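Local coordinates for protein inosine-uridine preferring nucleoside hydrolase (Gardnerella vaginalis 315-A, PDB 6BA1) that belongs to the nucleoside hydrolase family and holds a calcium ion at one end of the central sheet of its alpha/beta fold, at residues A[6-17]-A[30-41]. Residues are numbered along the deposited sequence; the frame is centred on the assembly and turned at random.
Sequences KLILDLDTGVDD and MELIGITGTYGN. With CA (calcium ion), chain S.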
loop_
_atom_site.group_PDB
_atom_site.type_symbol
_atom_site.label_atom_id
_atom_site.label_comp_id
_atom_site.label_asym_id
_atom_site.label_seq_id
_atom_site.Cartn_x
_atom_site.Cartn_y
_atom_site.Cartn_z
ATOM N N LYS A 6 23.790 12.961 -14.796
ATOM C CA LYS A 6 24.913 12.327 -14.086
ATOM C C LYS A 6 24.485 11.509 -12.871
ATOM O O LYS A 6 23.672 11.955 -12.069
ATOM C CB LYS A 6 25.910 13.396 -13.661
ATOM C CG LYS A 6 26.311 14.328 -14.790
ATOM C CD LYS A 6 27.655 14.976 -14.539
ATOM C CE LYS A 6 28.075 15.858 -15.699
ATOM N NZ LYS A 6 28.327 15.061 -16.938
ATOM N N LEU A 7 25.092 10.335 -12.719
ATOM C CA LEU A 7 24.598 9.263 -11.848
ATOM C C LEU A 7 25.568 8.925 -10.715
ATOM O O LEU A 7 26.772 8.846 -10.938
ATOM C CB LEU A 7 24.358 8.014 -12.705
ATOM C CG LEU A 7 23.998 6.677 -12.053
ATOM C CD1 LEU A 7 22.803 6.821 -11.131
ATOM C CD2 LEU A 7 23.711 5.636 -13.124
ATOM N N ILE A 8 25.035 8.726 -9.511
ATOM C CA ILE A 8 25.774 8.137 -8.390
ATOM C C ILE A 8 25.002 6.917 -7.909
ATOM O O ILE A 8 23.827 7.029 -7.606
ATOM C CB ILE A 8 25.926 9.117 -7.203
ATOM C CG1 ILE A 8 26.764 10.332 -7.616
ATOM C CG2 ILE A 8 26.557 8.418 -5.993
ATOM C CD1 ILE A 8 26.810 11.437 -6.580
ATOM N N LEU A 9 25.659 5.763 -7.836
ATOM C CA LEU A 9 25.104 4.582 -7.182
ATOM C C LEU A 9 25.599 4.520 -5.735
ATOM O O LEU A 9 26.703 4.962 -5.441
ATOM C CB LEU A 9 25.492 3.311 -7.937
ATOM C CG LEU A 9 25.211 3.294 -9.444
ATOM C CD1 LEU A 9 25.574 1.956 -10.049
ATOM C CD2 LEU A 9 23.769 3.626 -9.758
ATOM N N ASP A 10 24.760 3.998 -4.836
ATOM C CA ASP A 10 25.099 3.816 -3.418
ATOM C C ASP A 10 24.852 2.339 -3.133
ATOM O O ASP A 10 23.701 1.920 -2.966
ATOM C CB ASP A 10 24.227 4.728 -2.547
ATOM C CG ASP A 10 24.655 4.767 -1.083
ATOM O OD1 ASP A 10 25.115 5.840 -0.655
ATOM O OD2 ASP A 10 24.477 3.769 -0.351
ATOM N N LEU A 11 25.929 1.547 -3.080
ATOM C CA LEU A 11 25.838 0.090 -3.237
ATOM C C LEU A 11 26.455 -0.740 -2.107
ATOM O O LEU A 11 27.562 -0.449 -1.633
ATOM C CB LEU A 11 26.503 -0.323 -4.548
ATOM C CG LEU A 11 26.039 0.392 -5.817
ATOM C CD1 LEU A 11 26.865 -0.073 -7.005
ATOM C CD2 LEU A 11 24.553 0.158 -6.062
ATOM N N ASP A 12 25.721 -1.781 -1.707
ATOM C CA ASP A 12 26.225 -2.847 -0.835
ATOM C C ASP A 12 26.616 -4.032 -1.719
ATOM O O ASP A 12 25.967 -5.065 -1.722
ATOM C CB ASP A 12 25.206 -3.225 0.274
ATOM C CG ASP A 12 23.828 -3.722 -0.255
ATOM O OD1 ASP A 12 23.418 -3.442 -1.405
ATOM O OD2 ASP A 12 23.125 -4.399 0.524
ATOM N N THR A 13 27.712 -3.859 -2.453
ATOM C CA THR A 13 28.030 -4.697 -3.614
ATOM C C THR A 13 28.546 -6.106 -3.248
ATOM O O THR A 13 29.676 -6.215 -2.798
ATOM C CB THR A 13 29.079 -3.986 -4.501
ATOM O OG1 THR A 13 28.880 -2.566 -4.455
ATOM C CG2 THR A 13 28.974 -4.475 -5.933
ATOM N N GLY A 14 27.777 -7.192 -3.409
ATOM C CA GLY A 14 26.370 -7.231 -3.856
ATOM C C GLY A 14 26.209 -7.752 -5.271
ATOM O O GLY A 14 26.778 -7.188 -6.202
ATOM N N VAL A 15 25.414 -8.807 -5.441
ATOM C CA VAL A 15 25.243 -9.471 -6.741
ATOM C C VAL A 15 24.351 -8.655 -7.663
ATOM O O VAL A 15 24.766 -8.282 -8.763
ATOM C CB VAL A 15 24.686 -10.905 -6.626
ATOM C CG1 VAL A 15 24.509 -11.536 -8.005
ATOM C CG2 VAL A 15 25.602 -11.768 -5.763
ATOM N N ASP A 16 23.124 -8.399 -7.216
ATOM C CA ASP A 16 22.220 -7.499 -7.950
ATOM C C ASP A 16 22.798 -6.080 -8.040
ATOM O O ASP A 16 22.560 -5.374 -9.020
ATOM C CB ASP A 16 20.755 -7.499 -7.408
ATOM C CG ASP A 16 20.655 -7.570 -5.889
ATOM O OD1 ASP A 16 21.308 -6.772 -5.177
ATOM O OD2 ASP A 16 19.905 -8.441 -5.395
ATOM N N ASP A 17 23.585 -5.693 -7.041
ATOM C CA ASP A 17 24.260 -4.397 -7.050
ATOM C C ASP A 17 25.248 -4.237 -8.219
ATOM O O ASP A 17 25.328 -3.150 -8.790
ATOM C CB ASP A 17 24.943 -4.134 -5.706
ATOM C CG ASP A 17 23.936 -3.951 -4.566
ATOM O OD1 ASP A 17 23.396 -4.950 -4.041
ATOM O OD2 ASP A 17 23.666 -2.792 -4.192
ATOM N N MET A 30 23.422 8.370 -19.014
ATOM C CA MET A 30 24.005 8.832 -17.759
ATOM C C MET A 30 25.510 8.672 -17.793
ATOM O O MET A 30 26.014 7.724 -18.389
ATOM C CB MET A 30 23.464 7.994 -16.585
ATOM C CG MET A 30 21.954 7.867 -16.503
ATOM S SD MET A 30 21.186 9.204 -15.577
ATOM C CE MET A 30 20.613 8.326 -14.131
ATOM N N GLU A 31 26.217 9.603 -17.155
ATOM C CA GLU A 31 27.625 9.406 -16.802
ATOM C C GLU A 31 27.655 8.980 -15.345
ATOM O O GLU A 31 27.233 9.736 -14.473
ATOM C CB GLU A 31 28.446 10.687 -16.997
ATOM C CG GLU A 31 29.951 10.462 -16.826
ATOM C CD GLU A 31 30.808 11.686 -17.092
ATOM O OE1 GLU A 31 30.276 12.808 -16.985
ATOM O OE2 GLU A 31 32.020 11.510 -17.392
ATOM N N LEU A 32 28.130 7.766 -15.086
ATOM C CA LEU A 32 28.310 7.278 -13.721
ATOM C C LEU A 32 29.515 7.991 -13.103
ATOM O O LEU A 32 30.647 7.671 -13.438
ATOM C CB LEU A 32 28.496 5.758 -13.708
ATOM C CG LEU A 32 28.844 5.068 -12.388
ATOM C CD1 LEU A 32 27.963 5.514 -11.249
ATOM C CD2 LEU A 32 28.800 3.558 -12.540
ATOM N N ILE A 33 29.257 8.950 -12.210
ATOM C CA ILE A 33 30.313 9.760 -11.597
ATOM C C ILE A 33 31.079 8.932 -10.567
ATOM O O ILE A 33 32.311 8.930 -10.563
ATOM C CB ILE A 33 29.786 11.017 -10.861
ATOM C CG1 ILE A 33 28.921 11.888 -11.761
ATOM C CG2 ILE A 33 30.958 11.871 -10.358
ATOM C CD1 ILE A 33 28.091 12.902 -10.990
ATOM N N GLY A 34 30.345 8.278 -9.675
ATOM C CA GLY A 34 30.952 7.473 -8.628
ATOM C C GLY A 34 30.028 6.443 -8.010
ATOM O O GLY A 34 28.820 6.493 -8.187
ATOM N N ILE A 35 30.629 5.502 -7.297
ATOM C CA ILE A 35 29.921 4.469 -6.568
ATOM C C ILE A 35 30.185 4.714 -5.098
ATOM O O ILE A 35 31.276 4.477 -4.613
ATOM C CB ILE A 35 30.389 3.057 -6.981
ATOM C CG1 ILE A 35 29.940 2.768 -8.413
ATOM C CG2 ILE A 35 29.857 1.995 -6.027
ATOM C CD1 ILE A 35 30.516 1.516 -9.018
ATOM N N THR A 36 29.181 5.223 -4.398
ATOM C CA THR A 36 29.218 5.299 -2.945
ATOM C C THR A 36 29.033 3.891 -2.354
ATOM O O THR A 36 28.141 3.162 -2.773
ATOM C CB THR A 36 28.121 6.236 -2.434
ATOM O OG1 THR A 36 28.447 7.588 -2.801
ATOM C CG2 THR A 36 27.992 6.119 -0.928
ATOM N N GLY A 37 29.860 3.521 -1.377
ATOM C CA GLY A 37 29.824 2.177 -0.779
ATOM C C GLY A 37 29.059 2.155 0.531
ATOM O O GLY A 37 29.214 3.056 1.350
ATOM N N THR A 38 28.222 1.138 0.725
ATOM C CA THR A 38 27.521 0.936 1.994
ATOM C C THR A 38 27.513 -0.564 2.322
ATOM O O THR A 38 28.245 -1.331 1.689
ATOM C CB THR A 38 26.105 1.593 1.974
ATOM O OG1 THR A 38 25.595 1.746 3.311
ATOM C CG2 THR A 38 25.117 0.788 1.130
ATOM N N TYR A 39 26.690 -0.971 3.289
ATOM C CA TYR A 39 26.792 -2.281 3.949
ATOM C C TYR A 39 25.476 -3.046 3.816
ATOM O O TYR A 39 24.451 -2.462 3.463
ATOM C CB TYR A 39 27.120 -2.081 5.434
ATOM C CG TYR A 39 26.024 -1.337 6.182
ATOM C CD1 TYR A 39 25.037 -2.029 6.883
ATOM C CD2 TYR A 39 25.956 0.057 6.148
ATOM C CE1 TYR A 39 24.032 -1.354 7.545
ATOM C CE2 TYR A 39 24.948 0.743 6.809
ATOM C CZ TYR A 39 23.989 0.033 7.505
ATOM O OH TYR A 39 22.977 0.689 8.153
ATOM N N GLY A 40 25.502 -4.343 4.120
ATOM C CA GLY A 40 24.277 -5.156 4.137
ATOM C C GLY A 40 24.511 -6.528 3.550
ATOM O O GLY A 40 24.703 -7.503 4.287
ATOM N N ASN A 41 24.472 -6.604 2.222
ATOM C CA ASN A 41 24.797 -7.832 1.486
ATOM C C ASN A 41 26.192 -8.315 1.893
ATOM O O ASN A 41 26.440 -9.514 2.033
ATOM C CB ASN A 41 24.769 -7.608 -0.040
ATOM C CG ASN A 41 23.368 -7.334 -0.585
ATOM O OD1 ASN A 41 22.374 -7.450 0.123
ATOM N ND2 ASN A 41 23.289 -6.979 -1.864
HETATM CA CA CA S . 21.386 -4.448 -2.586
#
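The side-chain amide of N41 lies over one face of the D12 carboxylate, planes about 29° apart; the backbone N of N41 hydrogen-bonds D12 OD2 from the same face (3.1 Å). The other oxygen, D12 OD1, binds calcium at 2.6 Å. A chi1 of 59° sets D12 CG between its own backbone N and carbonyl carbon, where OD1 meets the ion and OD2 meets N41 N. D17 OD1, from the start of helix 15-25, binds the same ion at 2.5 Å; T130 and D248 complete the protein ligands. The D10 carboxylate carries the T36 CG2 methyl over one face and T38 CG2 at its OD2 edge, while Y127 and N135 hydrogen-bond OD1. Strands 6-11 and 31-37 pair in parallel as the two strands of a beta-alpha-beta crossover through helix 15-25. The backbone hydrogen bonds L11 N to T36 O (2.8 Å) and T38 N to L11 O (2.9 Å) lead up to the site. Between the pairs L7-L32 and L9-I35, one residue faces two: a beta bulge at I33, whose N donates to L7 O. L11 CD1 packs on I35 CG2, and at the far end K6 NZ makes a salt bridge to E31 OE1 (3.0 Å). With OD1 on calcium and OD2 on N41 N, both D12 oxygens are engaged, restraining the carboxylate's rotation.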